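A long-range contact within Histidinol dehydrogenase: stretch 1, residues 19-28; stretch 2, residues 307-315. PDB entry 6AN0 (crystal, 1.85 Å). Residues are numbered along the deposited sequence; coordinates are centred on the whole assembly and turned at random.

Stretch 1 19-28: EWKNLIQRPV
Stretch 2 307-315: LQSRGIVLD

Arginine often gathers backbone carbonyls just beyond a helix, and histidinol dehydrogenase offers a worked example. One short helical turn, reaching Leu23 (phi/psi -76/-15), gives way to an extended chain from Gln25 (-74/131) through Pro27 (-62/148); against it lies a strand, Arg310 to Val313 (phi -142 to -96, psi 126 to 134). The chains run in opposite directions: Leu23 CA lies 7.8 Å from Arg310 CA, Pro27 CA 6.4 Å from Gln308 CA.

Polar contacts centre on Arg310, whose CA-to-CB bond points toward the other stretch (chi1 m, chi2 and chi3 t, chi4 102°). Its NH1 donates to Gln25 O at 2.9 Å and 164°, nearly straight, while NH2 adds a weak bond to Gln25 O at 3.4 Å, so the carbonyl meets the guanidinium edge near its plane. NH1 also lies 2.8 Å from Leu23 O, and Leu23 CA sits over one guanidinium face.

Apolar contacts continue along alternate residues, Arg310, Ile312 and, just past the strand, Leu314. Leu23 (m, t) packs its CD2 3.9 Å from Arg310 CD and its CD1 4.2 Å from Ile312 CD1 (m, t). Trp20 (m, chi2 21°) brings CZ2 3.9 Å from Leu314 CD2 (m, t). Outside the apolar set, Pro27 CB lies 3.7 Å from Gln308 OE1, a carbon-to-oxygen van der Waals contact.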

ATOM      1  N   GLU A  19      14.211 -29.774  -3.051  1.00 68.42           N
ATOM      2  CA  GLU A  19      14.181 -29.211  -4.393  1.00 61.28           C
ATOM      3  C   GLU A  19      13.105 -28.143  -4.575  1.00 55.39           C
ATOM      4  O   GLU A  19      13.096 -27.468  -5.612  1.00 51.32           O
ATOM      5  CB  GLU A  19      13.982 -30.328  -5.427  1.00 55.82           C
ATOM      6  N   TRP A  20      12.212 -27.958  -3.598  1.00 48.78           N
ATOM      7  CA  TRP A  20      11.121 -27.005  -3.780  1.00 46.17           C
ATOM      8  C   TRP A  20      11.650 -25.592  -3.987  1.00 42.91           C
ATOM      9  O   TRP A  20      11.096 -24.828  -4.786  1.00 44.41           O
ATOM     10  CB  TRP A  20      10.163 -27.045  -2.589  1.00 49.32           C
ATOM     11  CG  TRP A  20       9.330 -28.282  -2.517  1.00 46.16           C
ATOM     12  CD1 TRP A  20       9.589 -29.485  -3.107  1.00 47.16           C
ATOM     13  CD2 TRP A  20       8.097 -28.441  -1.807  1.00 40.38           C
ATOM     14  NE1 TRP A  20       8.590 -30.382  -2.809  1.00 45.88           N
ATOM     15  CE2 TRP A  20       7.664 -29.766  -2.011  1.00 42.02           C
ATOM     16  CE3 TRP A  20       7.318 -27.593  -1.012  1.00 39.06           C
ATOM     17  CZ2 TRP A  20       6.485 -30.259  -1.454  1.00 41.56           C
ATOM     18  CZ3 TRP A  20       6.142 -28.086  -0.467  1.00 38.81           C
ATOM     19  CH2 TRP A  20       5.741 -29.406  -0.687  1.00 38.33           C
ATOM     20  N   LYS A  21      12.732 -25.236  -3.286  1.00 53.20           N
ATOM     21  CA  LYS A  21      13.348 -23.924  -3.463  1.00 50.19           C
ATOM     22  C   LYS A  21      13.609 -23.629  -4.933  1.00 55.20           C
ATOM     23  O   LYS A  21      13.449 -22.489  -5.386  1.00 55.03           O
ATOM     24  CB  LYS A  21      14.651 -23.846  -2.662  1.00 51.59           C
ATOM     25  N   ASN A  22      13.986 -24.651  -5.703  1.00 52.56           N
ATOM     26  CA  ASN A  22      14.242 -24.452  -7.124  1.00 51.70           C
ATOM     27  C   ASN A  22      12.968 -24.495  -7.957  1.00 48.85           C
ATOM     28  O   ASN A  22      12.857 -23.767  -8.951  1.00 46.54           O
ATOM     29  CB  ASN A  22      15.237 -25.500  -7.620  1.00 55.99           C
ATOM     30  CG  ASN A  22      16.562 -25.394  -6.918  1.00 61.31           C
ATOM     31  OD1 ASN A  22      17.070 -26.369  -6.369  1.00 71.77           O
ATOM     32  ND2 ASN A  22      17.122 -24.190  -6.903  1.00 53.17           N
ATOM     33  N   LEU A  23      11.995 -25.313  -7.567  1.00 47.59           N
ATOM     34  CA  LEU A  23      10.792 -25.463  -8.374  1.00 41.91           C
ATOM     35  C   LEU A  23       9.835 -24.281  -8.262  1.00 37.47           C
ATOM     36  O   LEU A  23       8.939 -24.159  -9.101  1.00 39.75           O
ATOM     37  CB  LEU A  23      10.073 -26.758  -7.997  1.00 42.66           C
ATOM     38  CG  LEU A  23      10.885 -28.014  -8.311  1.00 48.80           C
ATOM     39  CD1 LEU A  23      10.174 -29.255  -7.801  1.00 47.64           C
ATOM     40  CD2 LEU A  23      11.150 -28.111  -9.806  1.00 46.33           C
ATOM     41  N   ILE A  24      10.002 -23.398  -7.269  1.00 40.37           N
ATOM     42  CA  ILE A  24       9.127 -22.231  -7.151  1.00 41.85           C
ATOM     43  C   ILE A  24       9.638 -21.029  -7.934  1.00 37.79           C
ATOM     44  O   ILE A  24       8.980 -19.980  -7.942  1.00 37.23           O
ATOM     45  CB  ILE A  24       8.925 -21.832  -5.674  1.00 51.41           C
ATOM     46  CG1 ILE A  24      10.272 -21.591  -4.987  1.00 55.65           C
ATOM     47  CG2 ILE A  24       8.123 -22.892  -4.933  1.00 47.93           C
ATOM     48  CD1 ILE A  24      10.147 -21.185  -3.529  1.00 55.75           C
ATOM     49  N   GLN A  25      10.786 -21.144  -8.602  1.00 42.50           N
ATOM     50  CA  GLN A  25      11.399 -19.991  -9.252  1.00 36.43           C
ATOM     51  C   GLN A  25      10.656 -19.594 -10.524  1.00 37.91           C
ATOM     52  O   GLN A  25      10.372 -20.434 -11.386  1.00 36.83           O
ATOM     53  CB  GLN A  25      12.861 -20.293  -9.580  1.00 50.11           C
ATOM     54  CG  GLN A  25      13.713 -20.555  -8.363  1.00 61.19           C
ATOM     55  CD  GLN A  25      13.815 -19.343  -7.465  1.00 74.21           C
ATOM     56  OE1 GLN A  25      13.765 -18.202  -7.933  1.00 73.51           O
ATOM     57  NE2 GLN A  25      13.949 -19.581  -6.166  1.00 79.21           N
ATOM     58  N   ARG A  26      10.347 -18.305 -10.646  1.00 38.15           N
ATOM     59  CA  ARG A  26       9.895 -17.777 -11.916  1.00 36.28           C
ATOM     60  C   ARG A  26      11.070 -17.741 -12.893  1.00 40.14           C
ATOM     61  O   ARG A  26      12.229 -17.854 -12.483  1.00 36.41           O
ATOM     62  CB  ARG A  26       9.306 -16.378 -11.743  1.00 32.26           C
ATOM     63  CG  ARG A  26       7.842 -16.364 -11.314  1.00 40.96           C
ATOM     64  CD  ARG A  26       7.687 -16.809  -9.872  1.00 32.01           C
ATOM     65  NE  ARG A  26       6.343 -16.541  -9.360  1.00 30.98           N
ATOM     66  CZ  ARG A  26       5.957 -16.820  -8.121  1.00 33.71           C
ATOM     67  NH1 ARG A  26       6.818 -17.384  -7.282  1.00 32.34           N
ATOM     68  NH2 ARG A  26       4.714 -16.546  -7.724  1.00 31.02           N
ATOM     69  N   PRO A  27      10.795 -17.625 -14.193  1.00 37.03           N
ATOM     70  CA  PRO A  27      11.887 -17.387 -15.142  1.00 41.30           C
ATOM     71  C   PRO A  27      12.572 -16.065 -14.829  1.00 48.44           C
ATOM     72  O   PRO A  27      11.953 -15.126 -14.323  1.00 44.41           O
ATOM     73  CB  PRO A  27      11.186 -17.359 -16.507  1.00 36.40           C
ATOM     74  CG  PRO A  27       9.719 -17.197 -16.208  1.00 43.85           C
ATOM     75  CD  PRO A  27       9.498 -17.817 -14.869  1.00 40.76           C
ATOM     76  N   VAL A  28      13.880 -16.012 -15.105  1.00 45.93           N
ATOM     77  CA  VAL A  28      14.640 -14.800 -14.831  1.00 37.60           C
ATOM     78  C   VAL A  28      14.069 -13.654 -15.654  1.00 41.82           C
ATOM     79  O   VAL A  28      13.472 -13.860 -16.718  1.00 36.27           O
ATOM     80  CB  VAL A  28      16.136 -15.003 -15.132  1.00 43.26           C
ATOM     81  CG1 VAL A  28      16.734 -16.053 -14.207  1.00 47.36           C
ATOM     82  CG2 VAL A  28      16.329 -15.402 -16.577  1.00 40.18           C
ATOM     83  N   LEU A 307       7.697 -23.601 -21.918  1.00 27.79           N
ATOM     84  CA  LEU A 307       9.067 -24.069 -21.718  1.00 29.66           C
ATOM     85  C   LEU A 307       9.517 -23.849 -20.279  1.00 34.22           C
ATOM     86  O   LEU A 307      10.260 -24.667 -19.721  1.00 33.18           O
ATOM     87  CB  LEU A 307      10.029 -23.367 -22.682  1.00 30.16           C
ATOM     88  CG  LEU A 307      11.436 -23.974 -22.667  1.00 33.15           C
ATOM     89  CD1 LEU A 307      11.420 -25.389 -23.253  1.00 37.98           C
ATOM     90  CD2 LEU A 307      12.462 -23.087 -23.408  1.00 36.02           C
ATOM     91  N   GLN A 308       9.069 -22.757 -19.662  1.00 31.49           N
ATOM     92  CA  GLN A 308       9.435 -22.407 -18.295  1.00 42.04           C
ATOM     93  C   GLN A 308       8.429 -22.916 -17.268  1.00 38.81           C
ATOM     94  O   GLN A 308       8.564 -22.609 -16.079  1.00 32.73           O
ATOM     95  CB  GLN A 308       9.576 -20.885 -18.155  1.00 50.59           C
ATOM     96  CG  GLN A 308      10.242 -20.178 -19.329  1.00 53.67           C
ATOM     97  CD  GLN A 308      11.770 -20.237 -19.291  1.00 50.65           C
ATOM     98  OE1 GLN A 308      12.391 -20.394 -18.228  1.00 43.76           O
ATOM     99  NE2 GLN A 308      12.383 -20.099 -20.464  1.00 42.63           N
ATOM    100  N   SER A 309       7.440 -23.692 -17.693  1.00 28.52           N
ATOM    101  CA  SER A 309       6.372 -24.169 -16.826  1.00 30.04           C
ATOM    102  C   SER A 309       6.690 -25.563 -16.290  1.00 35.06           C
ATOM    103  O   SER A 309       7.597 -26.248 -16.769  1.00 31.87           O
ATOM    104  CB  SER A 309       5.045 -24.148 -17.589  1.00 26.73           C
ATOM    105  OG  SER A 309       4.723 -22.807 -17.940  1.00 28.40           O
ATOM    106  N   ARG A 310       5.942 -25.979 -15.260  1.00 30.68           N
ATOM    107  CA  ARG A 310       6.257 -27.204 -14.531  1.00 31.74           C
ATOM    108  C   ARG A 310       4.979 -27.939 -14.156  1.00 35.30           C
ATOM    109  O   ARG A 310       4.037 -27.317 -13.663  1.00 25.11           O
ATOM    110  CB  ARG A 310       7.057 -26.902 -13.250  1.00 30.31           C
ATOM    111  CG  ARG A 310       8.253 -25.985 -13.457  1.00 40.04           C
ATOM    112  CD  ARG A 310       9.130 -25.883 -12.226  1.00 43.23           C
ATOM    113  NE  ARG A 310      10.360 -25.166 -12.544  1.00 49.42           N
ATOM    114  CZ  ARG A 310      10.586 -23.893 -12.239  1.00 52.10           C
ATOM    115  NH1 ARG A 310       9.674 -23.196 -11.578  1.00 53.17           N
ATOM    116  NH2 ARG A 310      11.737 -23.323 -12.579  1.00 61.17           N
ATOM    117  N   GLY A 311       4.955 -29.250 -14.379  1.00 31.28           N
ATOM    118  CA  GLY A 311       3.948 -30.131 -13.799  1.00 30.45           C
ATOM    119  C   GLY A 311       4.576 -31.002 -12.721  1.00 30.65           C
ATOM    120  O   GLY A 311       5.604 -31.645 -12.950  1.00 38.23           O
ATOM    121  N   ILE A 312       3.950 -31.010 -11.545  1.00 29.27           N
ATOM    122  CA  ILE A 312       4.535 -31.633 -10.362  1.00 30.08           C
ATOM    123  C   ILE A 312       3.504 -32.547  -9.716  1.00 34.93           C
ATOM    124  O   ILE A 312       2.380 -32.119  -9.434  1.00 33.25           O
ATOM    125  CB  ILE A 312       5.019 -30.567  -9.358  1.00 30.59           C
ATOM    126  CG1 ILE A 312       5.946 -29.568 -10.063  1.00 37.65           C
ATOM    127  CG2 ILE A 312       5.712 -31.231  -8.165  1.00 34.99           C
ATOM    128  CD1 ILE A 312       6.299 -28.351  -9.239  1.00 35.44           C
ATOM    129  N   VAL A 313       3.891 -33.794  -9.460  1.00 34.57           N
ATOM    130  CA  VAL A 313       3.060 -34.733  -8.712  1.00 32.84           C
ATOM    131  C   VAL A 313       3.488 -34.716  -7.252  1.00 30.04           C
ATOM    132  O   VAL A 313       4.668 -34.905  -6.935  1.00 32.81           O
ATOM    133  CB  VAL A 313       3.140 -36.155  -9.293  1.00 34.13           C
ATOM    134  CG1 VAL A 313       2.310 -37.098  -8.441  1.00 36.62           C
ATOM    135  CG2 VAL A 313       2.644 -36.163 -10.720  1.00 34.11           C
ATOM    136  N   LEU A 314       2.527 -34.484  -6.365  1.00 32.27           N
ATOM    137  CA  LEU A 314       2.732 -34.493  -4.924  1.00 31.11           C
ATOM    138  C   LEU A 314       1.638 -35.346  -4.294  1.00 42.00           C
ATOM    139  O   LEU A 314       0.495 -35.333  -4.759  1.00 51.44           O
ATOM    140  CB  LEU A 314       2.707 -33.055  -4.361  1.00 26.38           C
ATOM    141  CG  LEU A 314       3.823 -32.127  -4.861  1.00 34.62           C
ATOM    142  CD1 LEU A 314       3.560 -30.650  -4.505  1.00 34.75           C
ATOM    143  CD2 LEU A 314       5.188 -32.590  -4.338  1.00 37.59           C
ATOM    144  N   ASP A 315       1.973 -36.073  -3.231  1.00 39.53           N
ATOM    145  CA  ASP A 315       1.142 -37.198  -2.816  1.00 38.51           C
ATOM    146  C   ASP A 315      -0.013 -36.814  -1.889  1.00 43.19           C
ATOM    147  O   ASP A 315      -0.633 -37.706  -1.307  1.00 51.68           O
ATOM    148  CB  ASP A 315       2.005 -38.292  -2.170  1.00 49.40           C
ATOM    149  CG  ASP A 315       2.748 -37.823  -0.933  1.00 61.29           C
ATOM    150  OD1 ASP A 315       2.479 -36.712  -0.432  1.00 67.47           O
ATOM    151  OD2 ASP A 315       3.616 -38.586  -0.458  1.00 70.86           O
TER